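Local coordinates for protein cyclopropane-fatty-acyl-phospholipid synthase 1 (Mycobacterium tuberculosis, PDB 1KPH) that converts a double bond at the distal position of an alpha mycolic acid into a cyclopropane ring, taking the methylene group from S-adenosyl-L-methionine, at residues A[182-195]-A[264-278]. Numbering follows the deposited sequence.
With 10A (didecyl-dimethyl-ammonium), chain G.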
# COMPACT_ATOMS: atom_id res chain seq x y z
N LEU A 182 0.31 -26.25 -6.89
CA LEU A 182 1.22 -25.22 -7.38
C LEU A 182 2.67 -25.68 -7.32
O LEU A 182 3.22 -25.88 -6.24
CB LEU A 182 1.04 -23.95 -6.56
CG LEU A 182 -0.36 -23.32 -6.56
CD1 LEU A 182 -0.41 -22.17 -5.57
CD2 LEU A 182 -0.71 -22.85 -7.97
N PRO A 183 3.31 -25.85 -8.49
CA PRO A 183 4.71 -26.28 -8.55
C PRO A 183 5.63 -25.19 -8.02
O PRO A 183 5.23 -24.38 -7.18
CB PRO A 183 4.92 -26.55 -10.03
CG PRO A 183 4.05 -25.51 -10.67
CD PRO A 183 2.78 -25.60 -9.84
N MET A 184 6.87 -25.17 -8.51
CA MET A 184 7.83 -24.15 -8.10
C MET A 184 8.12 -24.20 -6.60
O MET A 184 9.16 -24.72 -6.18
CB MET A 184 7.30 -22.77 -8.48
CG MET A 184 6.85 -22.71 -9.93
SD MET A 184 5.82 -21.27 -10.29
CE MET A 184 7.08 -20.10 -10.83
N SER A 185 7.20 -23.67 -5.80
CA SER A 185 7.32 -23.64 -4.34
C SER A 185 8.69 -23.15 -3.89
O SER A 185 8.84 -22.01 -3.46
CB SER A 185 7.03 -25.03 -3.75
OG SER A 185 7.92 -26.01 -4.27
N PHE A 186 9.69 -24.03 -3.98
CA PHE A 186 11.06 -23.69 -3.60
C PHE A 186 11.42 -22.37 -4.27
O PHE A 186 11.98 -21.47 -3.64
CB PHE A 186 12.03 -24.78 -4.06
CG PHE A 186 11.93 -26.05 -3.27
CD1 PHE A 186 12.59 -27.20 -3.70
CD2 PHE A 186 11.21 -26.11 -2.08
CE1 PHE A 186 12.52 -28.38 -2.97
CE2 PHE A 186 11.14 -27.29 -1.34
CZ PHE A 186 11.79 -28.43 -1.78
N THR A 187 11.11 -22.26 -5.56
CA THR A 187 11.39 -21.05 -6.31
C THR A 187 10.66 -19.88 -5.66
O THR A 187 11.21 -18.79 -5.52
CB THR A 187 10.93 -21.18 -7.77
OG1 THR A 187 11.65 -22.25 -8.40
CG2 THR A 187 11.18 -19.89 -8.54
N PHE A 188 9.42 -20.12 -5.27
CA PHE A 188 8.61 -19.10 -4.61
C PHE A 188 9.31 -18.66 -3.32
O PHE A 188 9.60 -17.48 -3.13
CB PHE A 188 7.22 -19.64 -4.30
CG PHE A 188 6.32 -18.66 -3.60
CD1 PHE A 188 6.10 -17.39 -4.13
CD2 PHE A 188 5.68 -19.00 -2.41
CE1 PHE A 188 5.26 -16.48 -3.49
CE2 PHE A 188 4.84 -18.10 -1.76
CZ PHE A 188 4.63 -16.83 -2.30
N ALA A 189 9.58 -19.63 -2.45
CA ALA A 189 10.24 -19.36 -1.18
C ALA A 189 11.57 -18.65 -1.39
O ALA A 189 11.93 -17.75 -0.63
CB ALA A 189 10.46 -20.66 -0.42
N ARG A 190 12.31 -19.06 -2.41
CA ARG A 190 13.60 -18.47 -2.73
C ARG A 190 13.44 -17.01 -3.16
O ARG A 190 14.30 -16.17 -2.89
CB ARG A 190 14.29 -19.28 -3.82
CG ARG A 190 15.59 -18.71 -4.35
CD ARG A 190 16.62 -19.82 -4.59
NE ARG A 190 16.03 -21.04 -5.14
CZ ARG A 190 15.46 -21.13 -6.34
NH1 ARG A 190 15.40 -20.07 -7.14
NH2 ARG A 190 14.94 -22.28 -6.75
N PHE A 191 12.32 -16.71 -3.82
CA PHE A 191 12.04 -15.36 -4.28
C PHE A 191 11.59 -14.48 -3.11
O PHE A 191 11.91 -13.30 -3.06
CB PHE A 191 10.95 -15.37 -5.36
CG PHE A 191 10.75 -14.04 -6.04
CD1 PHE A 191 11.76 -13.50 -6.84
CD2 PHE A 191 9.56 -13.33 -5.89
CE1 PHE A 191 11.58 -12.26 -7.48
CE2 PHE A 191 9.37 -12.10 -6.53
CZ PHE A 191 10.38 -11.57 -7.33
N LEU A 192 10.84 -15.07 -2.19
CA LEU A 192 10.36 -14.35 -1.01
C LEU A 192 11.55 -13.90 -0.18
O LEU A 192 11.56 -12.81 0.39
CB LEU A 192 9.47 -15.24 -0.14
CG LEU A 192 8.25 -15.91 -0.76
CD1 LEU A 192 7.43 -16.57 0.35
CD2 LEU A 192 7.42 -14.89 -1.50
N LYS A 193 12.55 -14.77 -0.10
CA LYS A 193 13.77 -14.47 0.65
C LYS A 193 14.44 -13.27 -0.01
O LYS A 193 14.86 -12.33 0.66
CB LYS A 193 14.70 -15.69 0.63
CG LYS A 193 16.04 -15.51 1.33
CD LYS A 193 17.10 -14.96 0.38
CE LYS A 193 18.44 -14.81 1.10
NZ LYS A 193 19.54 -14.44 0.16
N PHE A 194 14.51 -13.30 -1.34
CA PHE A 194 15.10 -12.22 -2.10
C PHE A 194 14.40 -10.88 -1.83
O PHE A 194 15.06 -9.85 -1.64
CB PHE A 194 15.03 -12.53 -3.60
CG PHE A 194 15.21 -11.32 -4.46
CD1 PHE A 194 16.43 -10.66 -4.51
CD2 PHE A 194 14.14 -10.83 -5.22
CE1 PHE A 194 16.60 -9.52 -5.29
CE2 PHE A 194 14.30 -9.69 -6.00
CZ PHE A 194 15.53 -9.03 -6.04
N ILE A 195 13.07 -10.90 -1.84
CA ILE A 195 12.29 -9.69 -1.61
C ILE A 195 12.55 -9.10 -0.23
O ILE A 195 12.83 -7.91 -0.10
CB ILE A 195 10.78 -9.97 -1.76
CG1 ILE A 195 10.46 -10.34 -3.21
CG2 ILE A 195 9.98 -8.75 -1.34
CD1 ILE A 195 10.81 -9.26 -4.21
N LYS A 264 14.26 -7.28 -11.43
CA LYS A 264 14.07 -8.65 -10.95
C LYS A 264 12.88 -8.70 -10.00
O LYS A 264 12.08 -9.64 -10.04
CB LYS A 264 15.34 -9.13 -10.22
CG LYS A 264 15.21 -10.51 -9.57
CD LYS A 264 16.52 -10.90 -8.88
CE LYS A 264 16.40 -12.23 -8.15
NZ LYS A 264 17.68 -12.60 -7.48
N TYR A 265 12.76 -7.68 -9.16
CA TYR A 265 11.67 -7.59 -8.19
C TYR A 265 10.33 -7.34 -8.88
O TYR A 265 9.36 -8.08 -8.66
CB TYR A 265 12.02 -6.50 -7.16
CG TYR A 265 10.92 -5.56 -6.71
CD1 TYR A 265 9.74 -6.03 -6.14
CD2 TYR A 265 11.08 -4.17 -6.84
CE1 TYR A 265 8.75 -5.14 -5.69
CE2 TYR A 265 10.10 -3.28 -6.40
CZ TYR A 265 8.94 -3.77 -5.83
OH TYR A 265 7.98 -2.88 -5.38
N LEU A 266 10.27 -6.32 -9.73
CA LEU A 266 9.02 -6.00 -10.43
C LEU A 266 8.50 -7.16 -11.29
O LEU A 266 7.34 -7.56 -11.16
CB LEU A 266 9.21 -4.75 -11.29
CG LEU A 266 9.44 -3.45 -10.51
CD1 LEU A 266 9.72 -2.32 -11.49
CD2 LEU A 266 8.21 -3.13 -9.66
N THR A 267 9.35 -7.71 -12.14
CA THR A 267 8.94 -8.80 -13.01
C THR A 267 8.58 -10.07 -12.24
O THR A 267 7.57 -10.71 -12.52
CB THR A 267 10.04 -9.13 -14.04
OG1 THR A 267 11.18 -9.66 -13.37
CG2 THR A 267 10.45 -7.88 -14.81
N GLY A 268 9.41 -10.41 -11.25
CA GLY A 268 9.15 -11.60 -10.45
C GLY A 268 7.78 -11.59 -9.79
O GLY A 268 7.03 -12.57 -9.86
N CYS A 269 7.46 -10.48 -9.14
CA CYS A 269 6.18 -10.33 -8.46
C CYS A 269 5.02 -10.47 -9.45
O CYS A 269 3.99 -11.06 -9.12
CB CYS A 269 6.10 -8.98 -7.76
SG CYS A 269 7.16 -8.86 -6.30
N ALA A 270 5.20 -9.93 -10.65
CA ALA A 270 4.17 -9.99 -11.68
C ALA A 270 3.77 -11.44 -11.97
O ALA A 270 2.59 -11.75 -12.12
CB ALA A 270 4.66 -9.30 -12.95
N GLU A 271 4.77 -12.32 -12.07
CA GLU A 271 4.49 -13.72 -12.34
C GLU A 271 3.84 -14.38 -11.13
O GLU A 271 2.96 -15.23 -11.28
CB GLU A 271 5.78 -14.46 -12.70
CG GLU A 271 6.44 -13.95 -13.97
CD GLU A 271 5.55 -14.07 -15.19
OE1 GLU A 271 5.91 -13.51 -16.25
OE2 GLU A 271 4.49 -14.74 -15.10
N MET A 272 4.28 -13.99 -9.94
CA MET A 272 3.73 -14.54 -8.72
C MET A 272 2.23 -14.29 -8.65
O MET A 272 1.47 -15.15 -8.20
CB MET A 272 4.43 -13.93 -7.50
CG MET A 272 5.21 -14.93 -6.66
SD MET A 272 6.37 -15.92 -7.63
CE MET A 272 5.40 -17.40 -7.94
N PHE A 273 1.80 -13.11 -9.09
CA PHE A 273 0.37 -12.80 -9.08
C PHE A 273 -0.33 -13.52 -10.22
O PHE A 273 -1.46 -13.98 -10.08
CB PHE A 273 0.13 -11.29 -9.19
CG PHE A 273 0.24 -10.56 -7.88
CD1 PHE A 273 1.35 -9.77 -7.60
CD2 PHE A 273 -0.76 -10.67 -6.92
CE1 PHE A 273 1.47 -9.11 -6.37
CE2 PHE A 273 -0.66 -10.02 -5.69
CZ PHE A 273 0.46 -9.24 -5.42
N ARG A 274 0.36 -13.63 -11.36
CA ARG A 274 -0.19 -14.30 -12.53
C ARG A 274 -0.53 -15.76 -12.23
O ARG A 274 -1.60 -16.24 -12.58
CB ARG A 274 0.79 -14.22 -13.71
CG ARG A 274 0.18 -13.66 -15.00
CD ARG A 274 1.11 -13.86 -16.20
NE ARG A 274 2.37 -13.14 -16.06
CZ ARG A 274 2.51 -11.82 -16.18
NH1 ARG A 274 1.45 -11.06 -16.44
NH2 ARG A 274 3.70 -11.26 -16.02
N ILE A 275 0.39 -16.46 -11.55
CA ILE A 275 0.18 -17.87 -11.22
C ILE A 275 -0.69 -18.08 -9.98
O ILE A 275 -1.17 -19.19 -9.74
CB ILE A 275 1.53 -18.60 -11.03
CG1 ILE A 275 1.29 -20.09 -10.83
CG2 ILE A 275 2.29 -18.02 -9.85
CD1 ILE A 275 2.55 -20.93 -10.84
N GLY A 276 -0.88 -17.04 -9.18
CA GLY A 276 -1.72 -17.15 -8.01
C GLY A 276 -1.10 -17.47 -6.65
O GLY A 276 -1.84 -17.80 -5.72
N TYR A 277 0.22 -17.39 -6.52
CA TYR A 277 0.83 -17.68 -5.23
C TYR A 277 0.57 -16.56 -4.24
O TYR A 277 0.63 -16.76 -3.03
CB TYR A 277 2.34 -17.90 -5.37
CG TYR A 277 2.70 -19.20 -6.06
CD1 TYR A 277 3.98 -19.75 -5.94
CD2 TYR A 277 1.77 -19.86 -6.85
CE1 TYR A 277 4.31 -20.94 -6.60
CE2 TYR A 277 2.09 -21.04 -7.51
CZ TYR A 277 3.36 -21.57 -7.38
OH TYR A 277 3.66 -22.74 -8.05
N ILE A 278 0.28 -15.37 -4.76
CA ILE A 278 -0.02 -14.22 -3.90
C ILE A 278 -1.28 -13.53 -4.41
O ILE A 278 -1.63 -13.63 -5.58
CB ILE A 278 1.15 -13.22 -3.85
CG1 ILE A 278 1.60 -12.85 -5.26
CG2 ILE A 278 2.31 -13.82 -3.05
CD1 ILE A 278 2.82 -11.95 -5.29
C1 10A G . 6.96 -13.06 2.10
C2 10A G . 7.55 -11.69 2.46
C3 10A G . 6.71 -10.57 1.84
C4 10A G . 7.20 -9.14 2.11
C5 10A G . 6.23 -8.19 1.40
C6 10A G . 6.58 -6.70 1.48
C7 10A G . 5.48 -5.99 0.66
C8 10A G . 5.70 -4.49 0.46
C9 10A G . 4.55 -3.97 -0.44
C10 10A G . 4.82 -2.52 -0.86
N1 10A G . 3.98 -1.80 -1.93
C11 10A G . 4.63 -0.44 -2.12
C12 10A G . 2.58 -1.55 -1.44
C13 10A G . 3.84 -2.51 -3.28
C14 10A G . 5.07 -2.95 -4.14
C15 10A G . 4.78 -3.96 -5.28
C16 10A G . 4.24 -5.36 -4.94
C17 10A G . 5.22 -6.23 -4.13
C18 10A G . 4.67 -7.63 -3.82
C19 10A G . 5.71 -8.44 -3.03
C20 10A G . 5.16 -9.85 -2.78
C21 10A G . 6.17 -10.72 -2.02
C22 10A G . 5.56 -12.11 -1.83
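With CG anti to the backbone N (chi1 179°), Phe188 reaches across to Tyr277, whose CG lies anti to its own carbonyl carbon (chi1 -71°). The Tyr277 ring turns its edge to one Phe188 face in a T-shaped pair, centroids 5.2 Å apart. Tyr277 CB rests on that same face, while Leu192 CG covers the opposite one. Met272 CG packs at the rim of Phe188, 3.5 Å from CE1, and its SD lies at the ring edge in a Met-aromatic contact. Tyr277 OH is modelled as donating to Pro183 O, but at 2.4 Å, in a poorly ordered loop, the exact geometry is doubtful. Leu182 runs past Tyr277 in the opposite direction, its CB and CD1 against CE2. Phe191 CZ comes within 3.4 Å of Gly268 CA. At the other end the extended Lys264 lies over a Phe194 face: CE sits above the ring centre, and NZ makes a cation-pi contact 4.0 Å from the centroid. A Schellman motif with Gly276 at C' ends helix 256-275. Tyr265 OH is hydrogen-bonded to Tyr33. Helix segments 186-195 and 264-275 run roughly antiparallel, at 142°. Leu192, Tyr265, Ile278 and Cys269, the probable active-site residue, help wall the didecyl-dimethyl-ammonium pocket, which probably takes the mycolic acid chain.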